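Local coordinates for protein glycosaminoglycan xylosylkinase (Hydra vulgaris, PDB 5XOM) that probably phosphorylates the xylose of glycosaminoglycan linkage regions on proteoglycans, as a Fam20-family kinase, at residues A[92-97]-A[197-202]; A[175-180]-A[185-190]; A[330-335]-A[366-371]. All blocks are in the same frame, centred on the assembly; numbering follows the deposited sequence.

Contact 1: residues A[92-97]-A[197-202]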
ATOM      1  N   THR A  92       1.947 -30.206 -20.201  1.00 67.63           N
ATOM      2  CA  THR A  92       2.201 -31.517 -19.633  1.00 62.68           C
ATOM      3  C   THR A  92       1.303 -31.843 -18.452  1.00 54.12           C
ATOM      4  O   THR A  92       1.202 -33.015 -18.073  1.00 60.50           O
ATOM      5  CB  THR A  92       3.658 -31.588 -19.166  1.00 69.12           C
ATOM      6  OG1 THR A  92       3.841 -32.718 -18.302  1.00 75.63           O
ATOM      7  CG2 THR A  92       4.022 -30.312 -18.405  1.00 65.73           C
ATOM      8  N   GLN A  93       0.644 -30.841 -17.877  1.00 42.85           N
ATOM      9  CA  GLN A  93      -0.012 -30.963 -16.586  1.00 38.79           C
ATOM     10  C   GLN A  93      -1.517 -30.785 -16.714  1.00 32.25           C
ATOM     11  O   GLN A  93      -1.993 -29.968 -17.509  1.00 33.99           O
ATOM     12  CB  GLN A  93       0.564 -29.949 -15.604  1.00 38.20           C
ATOM     13  CG  GLN A  93       2.023 -30.223 -15.283  1.00 44.49           C
ATOM     14  CD  GLN A  93       2.238 -31.612 -14.710  1.00 57.10           C
ATOM     15  OE1 GLN A  93       1.533 -32.034 -13.793  1.00 65.74           O
ATOM     16  NE2 GLN A  93       3.207 -32.337 -15.260  1.00 58.20           N
ATOM     17  N   LEU A  94      -2.265 -31.545 -15.918  1.00 28.35           N
ATOM     18  CA  LEU A  94      -3.712 -31.390 -15.904  1.00 22.26           C
ATOM     19  C   LEU A  94      -4.073 -30.122 -15.145  1.00 23.32           C
ATOM     20  O   LEU A  94      -3.632 -29.920 -14.008  1.00 28.54           O
ATOM     21  CB  LEU A  94      -4.375 -32.611 -15.269  1.00 22.35           C
ATOM     22  CG  LEU A  94      -5.882 -32.510 -15.042  1.00 35.97           C
ATOM     23  CD1 LEU A  94      -6.571 -32.185 -16.354  1.00 38.73           C
ATOM     24  CD2 LEU A  94      -6.410 -33.829 -14.484  1.00 33.39           C
ATOM     25  N   LYS A  95      -4.843 -29.253 -15.788  1.00 21.19           N
ATOM     26  CA  LYS A  95      -5.330 -28.028 -15.170  1.00 33.25           C
ATOM     27  C   LYS A  95      -6.571 -27.581 -15.928  1.00 30.05           C
ATOM     28  O   LYS A  95      -6.937 -28.158 -16.953  1.00 32.24           O
ATOM     29  CB  LYS A  95      -4.260 -26.935 -15.171  1.00 37.23           C
ATOM     30  CG  LYS A  95      -3.896 -26.434 -16.561  1.00 44.22           C
ATOM     31  CD  LYS A  95      -2.609 -25.618 -16.520  1.00 54.01           C
ATOM     32  CE  LYS A  95      -2.200 -25.138 -17.904  1.00 59.03           C
ATOM     33  NZ  LYS A  95      -0.900 -24.410 -17.857  1.00 63.20           N
ATOM     34  N   ALA A  96      -7.202 -26.529 -15.422  1.00 29.62           N
ATOM     35  CA  ALA A  96      -8.337 -25.904 -16.073  1.00 28.73           C
ATOM     36  C   ALA A  96      -8.123 -24.397 -16.077  1.00 29.63           C
ATOM     37  O   ALA A  96      -7.234 -23.872 -15.400  1.00 26.49           O
ATOM     38  CB  ALA A  96      -9.663 -26.258 -15.382  1.00 23.85           C
ATOM     39  N   MET A  97      -8.935 -23.697 -16.857  1.00 26.21           N
ATOM     40  CA  MET A  97      -8.904 -22.242 -16.905  1.00 27.44           C
ATOM     41  C   MET A  97     -10.308 -21.740 -16.580  1.00 27.79           C
ATOM     42  O   MET A  97     -11.279 -22.171 -17.208  1.00 31.75           O
ATOM     43  CB  MET A  97      -8.410 -21.782 -18.284  1.00 24.38           C
ATOM     44  CG  MET A  97      -8.108 -20.298 -18.466  1.00 36.09           C
ATOM     45  SD  MET A  97      -9.475 -19.150 -18.201  1.00 40.66           S
ATOM     46  CE  MET A  97     -10.125 -18.981 -19.850  1.00 27.29           C
ATOM     47  N   GLU A 197      -5.698 -41.280 -15.080  1.00 33.20           N
ATOM     48  CA  GLU A 197      -5.040 -40.353 -14.156  1.00 35.98           C
ATOM     49  C   GLU A 197      -5.891 -39.103 -13.972  1.00 35.22           C
ATOM     50  O   GLU A 197      -5.493 -37.998 -14.357  1.00 31.15           O
ATOM     51  CB  GLU A 197      -3.646 -39.996 -14.666  1.00 40.89           C
ATOM     52  CG  GLU A 197      -2.691 -41.187 -14.725  1.00 44.37           C
ATOM     53  CD  GLU A 197      -1.348 -40.821 -15.324  1.00 46.87           C
ATOM     54  OE1 GLU A 197      -1.082 -41.220 -16.476  1.00 55.23           O
ATOM     55  OE2 GLU A 197      -0.567 -40.116 -14.654  1.00 45.83           O
ATOM     56  N   PRO A 198      -7.081 -39.239 -13.393  1.00 29.51           N
ATOM     57  CA  PRO A 198      -7.940 -38.073 -13.200  1.00 34.88           C
ATOM     58  C   PRO A 198      -7.599 -37.331 -11.916  1.00 31.03           C
ATOM     59  O   PRO A 198      -6.993 -37.873 -10.990  1.00 31.34           O
ATOM     60  CB  PRO A 198      -9.338 -38.695 -13.111  1.00 29.51           C
ATOM     61  CG  PRO A 198      -9.083 -40.012 -12.425  1.00 27.46           C
ATOM     62  CD  PRO A 198      -7.713 -40.471 -12.874  1.00 26.20           C
ATOM     63  N   ALA A 199      -8.010 -36.066 -11.884  1.00 28.80           N
ATOM     64  CA  ALA A 199      -8.110 -35.315 -10.640  1.00 23.48           C
ATOM     65  C   ALA A 199      -9.527 -35.487 -10.115  1.00 29.55           C
ATOM     66  O   ALA A 199     -10.493 -35.235 -10.842  1.00 25.94           O
ATOM     67  CB  ALA A 199      -7.805 -33.832 -10.858  1.00 22.76           C
ATOM     68  N   CYS A 200      -9.651 -35.928  -8.869  1.00 20.59           N
ATOM     69  CA  CYS A 200     -10.939 -36.300  -8.305  1.00 21.83           C
ATOM     70  C   CYS A 200     -11.296 -35.411  -7.122  1.00 28.54           C
ATOM     71  O   CYS A 200     -10.432 -35.053  -6.313  1.00 24.18           O
ATOM     72  CB  CYS A 200     -10.935 -37.760  -7.879  1.00 30.37           C
ATOM     73  SG  CYS A 200     -11.039 -38.894  -9.280  1.00 44.49           S
ATOM     74  N   ALA A 201     -12.574 -35.048  -7.046  1.00 24.97           N
ATOM     75  CA  ALA A 201     -13.139 -34.304  -5.934  1.00 23.55           C
ATOM     76  C   ALA A 201     -13.461 -35.234  -4.764  1.00 21.89           C
ATOM     77  O   ALA A 201     -13.320 -36.455  -4.850  1.00 22.23           O
ATOM     78  CB  ALA A 201     -14.404 -33.570  -6.377  1.00 20.46           C
ATOM     79  N   SER A 202     -13.872 -34.628  -3.648  1.00 28.46           N
ATOM     80  CA  SER A 202     -14.562 -35.325  -2.555  1.00 31.34           C
ATOM     81  C   SER A 202     -16.061 -35.155  -2.794  1.00 26.22           C
ATOM     82  O   SER A 202     -16.606 -34.067  -2.584  1.00 24.37           O
ATOM     83  CB  SER A 202     -14.146 -34.767  -1.198  1.00 31.59           C
ATOM     84  OG  SER A 202     -12.738 -34.666  -1.105  1.00 46.65           O
TER
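Leu94 and Ala199 meet through their methyl groups: Leu94 CD2 lies 3.9 Å from Ala199 CB, and both residues direct their CB toward the other segment. The backbones stay well apart, the closest alpha carbons being those of Leu94 and Ala199 at 7.9 Å, and no hydrogen bond crosses. The leucine side chain therefore spans the distance. Its CG is anti to the backbone N (chi1 173°), which extends the side chain from the loop ahead of strand 96-100 toward Ala199; with chi2 at 56°, CD2 is the methyl brought to the alanine, and CD1 lies on the Tyr187 side. CD2 reaches not only the alanine CB but also the backbone, with Leu94 CD2 3.8 Å from Ala199 N and 4.3 Å from Glu197 O. Phe186 and Cys193 also touch the leucine, and Ala199 also touches Pro112 and Met206. The Glu197 carboxylate is hydrogen-bonded to Tyr129 and Asn194 and does not face Leu94. The contact thus joins the loop leading into strand 96-100 of the five-stranded sheet, probably the N-lobe sheet of this kinase-like fold, to the edge strand 199-200 of the small three-stranded sheet. Only 81 Å² is buried; the one side-chain to side-chain contact is methyl to methyl, and the same CD2 also rests against backbone N and O. Ala199 N is already paired with the Phe186 carbonyl, so the methyl can lie against it without stranding a donor, and what holds the two segments here is dispersion contact of a single methyl, with no polar bond between them.

Contact 2: residues A[175-180]-A[185-190]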
ATOM      1  N   THR A 175     -14.321 -34.648 -20.438  1.00 36.94           N
ATOM      2  CA  THR A 175     -13.347 -35.412 -19.667  1.00 36.95           C
ATOM      3  C   THR A 175     -13.783 -35.585 -18.219  1.00 32.84           C
ATOM      4  O   THR A 175     -12.986 -36.031 -17.386  1.00 30.46           O
ATOM      5  CB  THR A 175     -11.957 -34.761 -19.727  1.00 32.76           C
ATOM      6  OG1 THR A 175     -11.958 -33.531 -18.993  1.00 28.89           O
ATOM      7  CG2 THR A 175     -11.559 -34.476 -21.162  1.00 31.41           C
ATOM      8  N   PHE A 176     -15.029 -35.246 -17.896  1.00 31.94           N
ATOM      9  CA  PHE A 176     -15.560 -35.529 -16.573  1.00 34.90           C
ATOM     10  C   PHE A 176     -15.985 -36.987 -16.481  1.00 35.43           C
ATOM     11  O   PHE A 176     -16.626 -37.520 -17.393  1.00 40.09           O
ATOM     12  CB  PHE A 176     -16.733 -34.611 -16.250  1.00 33.62           C
ATOM     13  CG  PHE A 176     -16.314 -33.294 -15.678  1.00 28.58           C
ATOM     14  CD1 PHE A 176     -15.884 -32.270 -16.503  1.00 33.21           C
ATOM     15  CD2 PHE A 176     -16.313 -33.092 -14.312  1.00 36.15           C
ATOM     16  CE1 PHE A 176     -15.487 -31.063 -15.972  1.00 37.21           C
ATOM     17  CE2 PHE A 176     -15.916 -31.887 -13.778  1.00 32.96           C
ATOM     18  CZ  PHE A 176     -15.505 -30.871 -14.605  1.00 31.05           C
ATOM     19  N   ILE A 177     -15.612 -37.637 -15.380  1.00 34.41           N
ATOM     20  CA  ILE A 177     -15.949 -39.032 -15.122  1.00 35.19           C
ATOM     21  C   ILE A 177     -16.205 -39.191 -13.630  1.00 35.03           C
ATOM     22  O   ILE A 177     -15.966 -38.281 -12.836  1.00 34.13           O
ATOM     23  CB  ILE A 177     -14.833 -40.007 -15.556  1.00 37.01           C
ATOM     24  CG1 ILE A 177     -13.563 -39.744 -14.741  1.00 34.31           C
ATOM     25  CG2 ILE A 177     -14.557 -39.922 -17.052  1.00 36.77           C
ATOM     26  CD1 ILE A 177     -12.451 -40.735 -15.016  1.00 36.40           C
ATOM     27  N   LYS A 178     -16.686 -40.372 -13.252  1.00 30.70           N
ATOM     28  CA  LYS A 178     -16.749 -40.761 -11.853  1.00 33.55           C
ATOM     29  C   LYS A 178     -15.737 -41.864 -11.596  1.00 35.66           C
ATOM     30  O   LYS A 178     -15.463 -42.690 -12.469  1.00 40.62           O
ATOM     31  CB  LYS A 178     -18.155 -41.226 -11.444  1.00 33.43           C
ATOM     32  CG  LYS A 178     -19.235 -40.186 -11.670  1.00 35.71           C
ATOM     33  CD  LYS A 178     -20.636 -40.779 -11.622  1.00 49.66           C
ATOM     34  CE  LYS A 178     -20.914 -41.554 -10.358  1.00 48.44           C
ATOM     35  NZ  LYS A 178     -22.308 -42.085 -10.385  1.00 43.97           N
ATOM     36  N   ASP A 179     -15.161 -41.854 -10.398  1.00 31.74           N
ATOM     37  CA  ASP A 179     -14.240 -42.902  -9.994  1.00 30.77           C
ATOM     38  C   ASP A 179     -15.018 -44.045  -9.337  1.00 34.50           C
ATOM     39  O   ASP A 179     -16.250 -44.024  -9.258  1.00 32.94           O
ATOM     40  CB  ASP A 179     -13.132 -42.322  -9.108  1.00 31.71           C
ATOM     41  CG  ASP A 179     -13.606 -41.936  -7.711  1.00 36.22           C
ATOM     42  OD1 ASP A 179     -14.793 -42.145  -7.366  1.00 35.19           O
ATOM     43  OD2 ASP A 179     -12.776 -41.400  -6.948  1.00 41.90           O
ATOM     44  N   LYS A 180     -14.292 -45.054  -8.849  1.00 36.42           N
ATOM     45  CA  LYS A 180     -14.955 -46.234  -8.304  1.00 43.21           C
ATOM     46  C   LYS A 180     -15.783 -45.920  -7.062  1.00 40.26           C
ATOM     47  O   LYS A 180     -16.698 -46.686  -6.736  1.00 42.34           O
ATOM     48  CB  LYS A 180     -13.937 -47.336  -8.002  1.00 49.92           C
ATOM     49  CG  LYS A 180     -13.007 -47.058  -6.843  1.00 62.23           C
ATOM     50  CD  LYS A 180     -11.867 -48.061  -6.823  1.00 72.48           C
ATOM     51  CE  LYS A 180     -10.913 -47.781  -5.680  1.00 78.88           C
ATOM     52  NZ  LYS A 180     -11.606 -47.979  -4.372  1.00 83.82           N
ATOM     53  N   CYS A 185     -14.849 -36.458 -11.167  1.00 30.20           N
ATOM     54  CA  CYS A 185     -13.459 -36.205 -11.528  1.00 24.49           C
ATOM     55  C   CYS A 185     -13.401 -35.637 -12.939  1.00 33.02           C
ATOM     56  O   CYS A 185     -14.387 -35.660 -13.676  1.00 32.35           O
ATOM     57  CB  CYS A 185     -12.613 -37.482 -11.460  1.00 22.52           C
ATOM     58  SG  CYS A 185     -12.919 -38.588 -10.055  1.00 28.89           S
ATOM     59  N   PHE A 186     -12.229 -35.127 -13.317  1.00 30.52           N
ATOM     60  CA  PHE A 186     -11.963 -34.848 -14.722  1.00 30.85           C
ATOM     61  C   PHE A 186     -10.487 -35.107 -15.003  1.00 29.41           C
ATOM     62  O   PHE A 186      -9.651 -35.034 -14.100  1.00 28.60           O
ATOM     63  CB  PHE A 186     -12.376 -33.419 -15.136  1.00 27.26           C
ATOM     64  CG  PHE A 186     -11.473 -32.320 -14.627  1.00 26.69           C
ATOM     65  CD1 PHE A 186     -11.688 -31.730 -13.386  1.00 30.10           C
ATOM     66  CD2 PHE A 186     -10.441 -31.841 -15.421  1.00 26.93           C
ATOM     67  CE1 PHE A 186     -10.865 -30.703 -12.932  1.00 30.57           C
ATOM     68  CE2 PHE A 186      -9.614 -30.815 -14.979  1.00 29.32           C
ATOM     69  CZ  PHE A 186      -9.827 -30.246 -13.731  1.00 27.93           C
ATOM     70  N   TYR A 187     -10.178 -35.453 -16.259  1.00 30.27           N
ATOM     71  CA  TYR A 187      -8.814 -35.812 -16.631  1.00 26.48           C
ATOM     72  C   TYR A 187      -8.176 -34.944 -17.713  1.00 30.45           C
ATOM     73  O   TYR A 187      -6.997 -35.152 -18.013  1.00 35.76           O
ATOM     74  CB  TYR A 187      -8.743 -37.285 -17.060  1.00 28.44           C
ATOM     75  CG  TYR A 187      -9.572 -37.660 -18.265  1.00 34.47           C
ATOM     76  CD1 TYR A 187      -9.082 -37.481 -19.554  1.00 40.17           C
ATOM     77  CD2 TYR A 187     -10.827 -38.240 -18.115  1.00 35.31           C
ATOM     78  CE1 TYR A 187      -9.830 -37.841 -20.661  1.00 40.68           C
ATOM     79  CE2 TYR A 187     -11.583 -38.604 -19.214  1.00 36.66           C
ATOM     80  CZ  TYR A 187     -11.080 -38.403 -20.486  1.00 44.55           C
ATOM     81  OH  TYR A 187     -11.832 -38.763 -21.585  1.00 44.78           O
ATOM     82  N   GLY A 188      -8.899 -33.991 -18.309  1.00 30.43           N
ATOM     83  CA  GLY A 188      -8.297 -33.023 -19.230  1.00 28.96           C
ATOM     84  C   GLY A 188      -7.869 -33.611 -20.571  1.00 40.04           C
ATOM     85  O   GLY A 188      -8.140 -34.767 -20.900  1.00 44.86           O
ATOM     86  N   LYS A 189      -7.188 -32.766 -21.365  1.00 52.07           N
ATOM     87  CA  LYS A 189      -6.729 -33.158 -22.696  1.00 55.07           C
ATOM     88  C   LYS A 189      -5.272 -32.796 -22.980  1.00 59.07           C
ATOM     89  O   LYS A 189      -4.881 -32.701 -24.150  1.00 69.06           O
ATOM     90  CB  LYS A 189      -7.638 -32.553 -23.768  1.00 50.18           C
ATOM     91  CG  LYS A 189      -9.033 -33.134 -23.739  1.00 56.72           C
ATOM     92  CD  LYS A 189      -9.931 -32.533 -24.793  1.00 60.67           C
ATOM     93  CE  LYS A 189     -11.248 -33.281 -24.815  1.00 59.91           C
ATOM     94  NZ  LYS A 189     -10.990 -34.727 -25.095  1.00 63.54           N
ATOM     95  N   CYS A 190      -4.459 -32.607 -21.943  1.00 48.83           N
ATOM     96  CA  CYS A 190      -3.043 -32.283 -22.089  1.00 47.82           C
ATOM     97  C   CYS A 190      -2.269 -33.507 -22.590  1.00 52.55           C
ATOM     98  O   CYS A 190      -2.820 -34.595 -22.772  1.00 49.05           O
ATOM     99  CB  CYS A 190      -2.496 -31.779 -20.760  1.00 41.15           C
ATOM    100  SG  CYS A 190      -2.192 -33.102 -19.570  1.00 53.49           S
TER
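Most of the buried surface belongs to Thr175 and Cys185, which sit toward the two ends of a short antiparallel pairing. In the hairpin of strands 176-178 and 184-186, Ile177 and Cys185 form the hydrogen-bonded pair: Ile177 N donates to Cys185 O at 2.9 Å, and Cys185 N to Ile177 O at 2.7 Å. The second bond is nearly collinear with its carbonyl (C=O...N angle 167°), whereas in the first the donor stands above the carbonyl plane. Cys185 CB packs against Ile177 CG1, and the sulfur of Cys185, in a disulfide with Cys200, lies beside Asp179 CB. Phe176 and Phe186 are the non-hydrogen-bonded pair; Phe186 CB sits over the centre of the Phe176 ring, 3.8 Å from its centroid.

Thr175 carries the pairing past the strand end. Its O accepts from Tyr187 N at 3.1 Å, and its CB lies over the Tyr187 ring, 3.7 Å from the centroid and 5° off the normal, a CH-pi contact. With chi1 at 70°, OG1 is turned between backbone N and carbonyl carbon, where it accepts a weak bond from Gly188 N at 3.2 Å while donating to Leu172 O. Ile177 CG2 meets the Tyr187 ring at its edge, 3.9 Å from CE2. Replacing Tyr187 by an alanine would probably strip the Thr175 CB of its aromatic floor and open a gap beside Ile177 CG2. The hairpin is thus fixed by backbone bonds, and its end is fastened by one threonine working both as a polar and as an apolar group.

Contact 3: residues A[330-335]-A[366-371]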
ATOM      1  N   LYS A 330      19.794 -11.885   4.815  1.00 40.41           N
ATOM      2  CA  LYS A 330      20.466 -11.793   6.101  1.00 37.11           C
ATOM      3  C   LYS A 330      19.507 -11.352   7.195  1.00 35.66           C
ATOM      4  O   LYS A 330      19.630 -11.805   8.338  1.00 43.85           O
ATOM      5  CB  LYS A 330      21.634 -10.811   6.006  1.00 39.86           C
ATOM      6  CG  LYS A 330      22.763 -11.300   5.121  1.00 61.16           C
ATOM      7  CD  LYS A 330      24.115 -11.107   5.781  1.00 75.81           C
ATOM      8  CE  LYS A 330      24.197  -9.787   6.543  1.00 81.84           C
ATOM      9  NZ  LYS A 330      24.261  -8.593   5.651  1.00 82.23           N
ATOM     10  N   ILE A 331      18.528 -10.514   6.855  1.00 28.95           N
ATOM     11  CA  ILE A 331      17.447 -10.191   7.781  1.00 39.56           C
ATOM     12  C   ILE A 331      16.627 -11.433   8.107  1.00 47.03           C
ATOM     13  O   ILE A 331      16.183 -11.621   9.246  1.00 51.89           O
ATOM     14  CB  ILE A 331      16.570  -9.068   7.194  1.00 40.41           C
ATOM     15  CG1 ILE A 331      17.341  -7.743   7.188  1.00 43.28           C
ATOM     16  CG2 ILE A 331      15.252  -8.949   7.950  1.00 35.55           C
ATOM     17  CD1 ILE A 331      16.604  -6.613   6.498  1.00 43.61           C
ATOM     18  N   ALA A 332      16.432 -12.313   7.120  1.00 47.20           N
ATOM     19  CA  ALA A 332      15.607 -13.498   7.338  1.00 46.14           C
ATOM     20  C   ALA A 332      16.278 -14.477   8.294  1.00 43.32           C
ATOM     21  O   ALA A 332      15.604 -15.101   9.122  1.00 44.04           O
ATOM     22  CB  ALA A 332      15.295 -14.175   6.002  1.00 36.85           C
ATOM     23  N   THR A 333      17.604 -14.616   8.210  1.00 47.44           N
ATOM     24  CA  THR A 333      18.312 -15.528   9.101  1.00 49.08           C
ATOM     25  C   THR A 333      18.488 -14.967  10.506  1.00 51.41           C
ATOM     26  O   THR A 333      18.654 -15.745  11.450  1.00 54.01           O
ATOM     27  CB  THR A 333      19.700 -15.875   8.538  1.00 54.68           C
ATOM     28  OG1 THR A 333      20.398 -14.673   8.204  1.00 66.36           O
ATOM     29  CG2 THR A 333      19.593 -16.741   7.299  1.00 49.60           C
ATOM     30  N   SER A 334      18.458 -13.646  10.671  1.00 51.19           N
ATOM     31  CA  SER A 334      18.690 -13.024  11.967  1.00 56.67           C
ATOM     32  C   SER A 334      17.406 -12.617  12.679  1.00 60.12           C
ATOM     33  O   SER A 334      17.475 -12.140  13.816  1.00 69.19           O
ATOM     34  CB  SER A 334      19.606 -11.803  11.816  1.00 56.50           C
ATOM     35  OG  SER A 334      18.900 -10.691  11.291  1.00 59.04           O
ATOM     36  N   ASN A 335      16.244 -12.789  12.052  1.00 57.11           N
ATOM     37  CA  ASN A 335      14.993 -12.537  12.752  1.00 53.97           C
ATOM     38  C   ASN A 335      14.857 -13.490  13.934  1.00 52.47           C
ATOM     39  O   ASN A 335      15.417 -14.589  13.944  1.00 54.07           O
ATOM     40  CB  ASN A 335      13.796 -12.714  11.811  1.00 57.73           C
ATOM     41  CG  ASN A 335      13.429 -11.438  11.075  1.00 67.94           C
ATOM     42  OD1 ASN A 335      13.775 -10.337  11.502  1.00 77.21           O
ATOM     43  ND2 ASN A 335      12.708 -11.582   9.965  1.00 63.24           N
ATOM     44  N   ARG A 366      15.940 -25.063   7.045  1.00 34.76           N
ATOM     45  CA  ARG A 366      17.173 -25.792   6.770  1.00 25.37           C
ATOM     46  C   ARG A 366      17.823 -25.307   5.481  1.00 28.24           C
ATOM     47  O   ARG A 366      19.039 -25.097   5.427  1.00 26.91           O
ATOM     48  CB  ARG A 366      16.891 -27.295   6.699  1.00 27.72           C
ATOM     49  CG  ARG A 366      18.137 -28.150   6.529  1.00 28.06           C
ATOM     50  CD  ARG A 366      17.800 -29.643   6.578  1.00 32.28           C
ATOM     51  NE  ARG A 366      16.995 -30.029   5.428  1.00 27.38           N
ATOM     52  CZ  ARG A 366      15.720 -30.400   5.502  1.00 32.83           C
ATOM     53  NH1 ARG A 366      15.111 -30.450   6.679  1.00 24.37           N
ATOM     54  NH2 ARG A 366      15.056 -30.716   4.397  1.00 23.96           N
ATOM     55  N   ARG A 367      17.024 -25.110   4.434  1.00 27.34           N
ATOM     56  CA  ARG A 367      17.597 -24.730   3.150  1.00 29.97           C
ATOM     57  C   ARG A 367      18.071 -23.282   3.142  1.00 28.33           C
ATOM     58  O   ARG A 367      18.990 -22.941   2.388  1.00 32.62           O
ATOM     59  CB  ARG A 367      16.575 -24.970   2.046  1.00 32.74           C
ATOM     60  CG  ARG A 367      16.340 -26.439   1.758  1.00 32.05           C
ATOM     61  CD  ARG A 367      15.043 -26.661   1.012  1.00 27.11           C
ATOM     62  NE  ARG A 367      14.674 -28.071   1.042  1.00 30.56           N
ATOM     63  CZ  ARG A 367      13.470 -28.536   0.725  1.00 32.65           C
ATOM     64  NH1 ARG A 367      12.511 -27.699   0.349  1.00 27.43           N
ATOM     65  NH2 ARG A 367      13.222 -29.840   0.788  1.00 25.23           N
ATOM     66  N   LEU A 368      17.480 -22.428   3.978  1.00 29.46           N
ATOM     67  CA  LEU A 368      17.961 -21.056   4.080  1.00 31.15           C
ATOM     68  C   LEU A 368      19.388 -21.022   4.611  1.00 34.25           C
ATOM     69  O   LEU A 368      20.231 -20.276   4.096  1.00 37.42           O
ATOM     70  CB  LEU A 368      17.021 -20.236   4.963  1.00 30.04           C
ATOM     71  CG  LEU A 368      17.416 -18.792   5.287  1.00 33.42           C
ATOM     72  CD1 LEU A 368      17.677 -18.002   4.016  1.00 31.59           C
ATOM     73  CD2 LEU A 368      16.334 -18.120   6.116  1.00 36.89           C
ATOM     74  N   LEU A 369      19.695 -21.859   5.609  1.00 34.42           N
ATOM     75  CA  LEU A 369      21.070 -21.948   6.091  1.00 37.15           C
ATOM     76  C   LEU A 369      22.003 -22.490   5.016  1.00 36.31           C
ATOM     77  O   LEU A 369      23.162 -22.068   4.921  1.00 35.03           O
ATOM     78  CB  LEU A 369      21.155 -22.813   7.347  1.00 41.90           C
ATOM     79  CG  LEU A 369      20.471 -22.255   8.592  1.00 49.85           C
ATOM     80  CD1 LEU A 369      20.683 -23.196   9.766  1.00 49.94           C
ATOM     81  CD2 LEU A 369      20.988 -20.856   8.908  1.00 59.44           C
ATOM     82  N   LEU A 370      21.535 -23.459   4.225  1.00 32.06           N
ATOM     83  CA  LEU A 370      22.363 -23.970   3.141  1.00 28.80           C
ATOM     84  C   LEU A 370      22.634 -22.894   2.091  1.00 33.15           C
ATOM     85  O   LEU A 370      23.701 -22.894   1.467  1.00 38.33           O
ATOM     86  CB  LEU A 370      21.703 -25.194   2.504  1.00 30.82           C
ATOM     87  CG  LEU A 370      21.459 -26.407   3.411  1.00 36.52           C
ATOM     88  CD1 LEU A 370      20.628 -27.462   2.688  1.00 28.62           C
ATOM     89  CD2 LEU A 370      22.791 -26.993   3.908  1.00 32.53           C
ATOM     90  N   VAL A 371      21.686 -21.972   1.882  1.00 33.75           N
ATOM     91  CA  VAL A 371      21.924 -20.843   0.985  1.00 31.14           C
ATOM     92  C   VAL A 371      23.006 -19.936   1.553  1.00 34.65           C
ATOM     93  O   VAL A 371      23.938 -19.534   0.846  1.00 42.67           O
ATOM     94  CB  VAL A 371      20.616 -20.066   0.751  1.00 32.11           C
ATOM     95  CG1 VAL A 371      20.898 -18.726   0.084  1.00 31.09           C
ATOM     96  CG2 VAL A 371      19.669 -20.875  -0.097  1.00 26.51           C
TER
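The last turn of helix 323-334 lies against the middle of helix 358-382, the closest backbone approach being that of Thr333 and Leu368, whose CA atoms are 7.5 Å apart. This is helix-helix packing among the helices of what is probably the C-lobe of the kinase-like fold, and it is small: 139 Å² is buried and no hydrogen bond joins the segments. Leu368 carries one side of it. Its CG lies anti to the backbone N (chi1 175°), which carries the branched end toward the other helix. There Thr333 CG2 settles against the branch point rather than a single methyl, lying 3.6 Å from Leu368 CG and 3.7 Å from Leu368 CD2. The CD2 methyl also reaches Ala332 CB at 4.1 Å, so the leucine bears on two successive residues of one turn. Leu339 of helix 339-347 touches Leu368 too, adding a third helix to the cluster. Elsewhere on helix 358-382, Arg366 and Arg367 form salt bridges with Asp307, and Phe271 of helix 259-273 packs on Leu370 and Val371. With OG1 turned back to its own helix (chi1 51°), CG2 is the branch of Thr333 that faces Leu368; Thr333 OG1 has a weak bond to Leu329 O and donates to Lys330 O at 3.0 Å, standing 35° out of the Lys330 carbonyl plane.

Contacts 1 and 2 form one neighbourhood, with centres 7 Å apart. Strands 184-186 and 199-200 are adjacent in the same small sheet, and the two contacts touch through the Cys200 SG–Cys185 SG disulfide, 2.1 Å, and a probable hydrogen bond from Ala199 N to Phe186 O, 2.9 Å. Separately, Leu94 CD1 lies 3.4 Å from Tyr187 O of contact 2. Contact 3 lies on the opposite side of the chain's centre, its centre about 35 Å from that of contact 1 and 42 Å from that of contact 2. The Asp179 side chain is about 8 Å from an N-acetylglucosamine, probably part of a glycan on the protein rather than a substrate; nothing in the geometry places any contact at an active site.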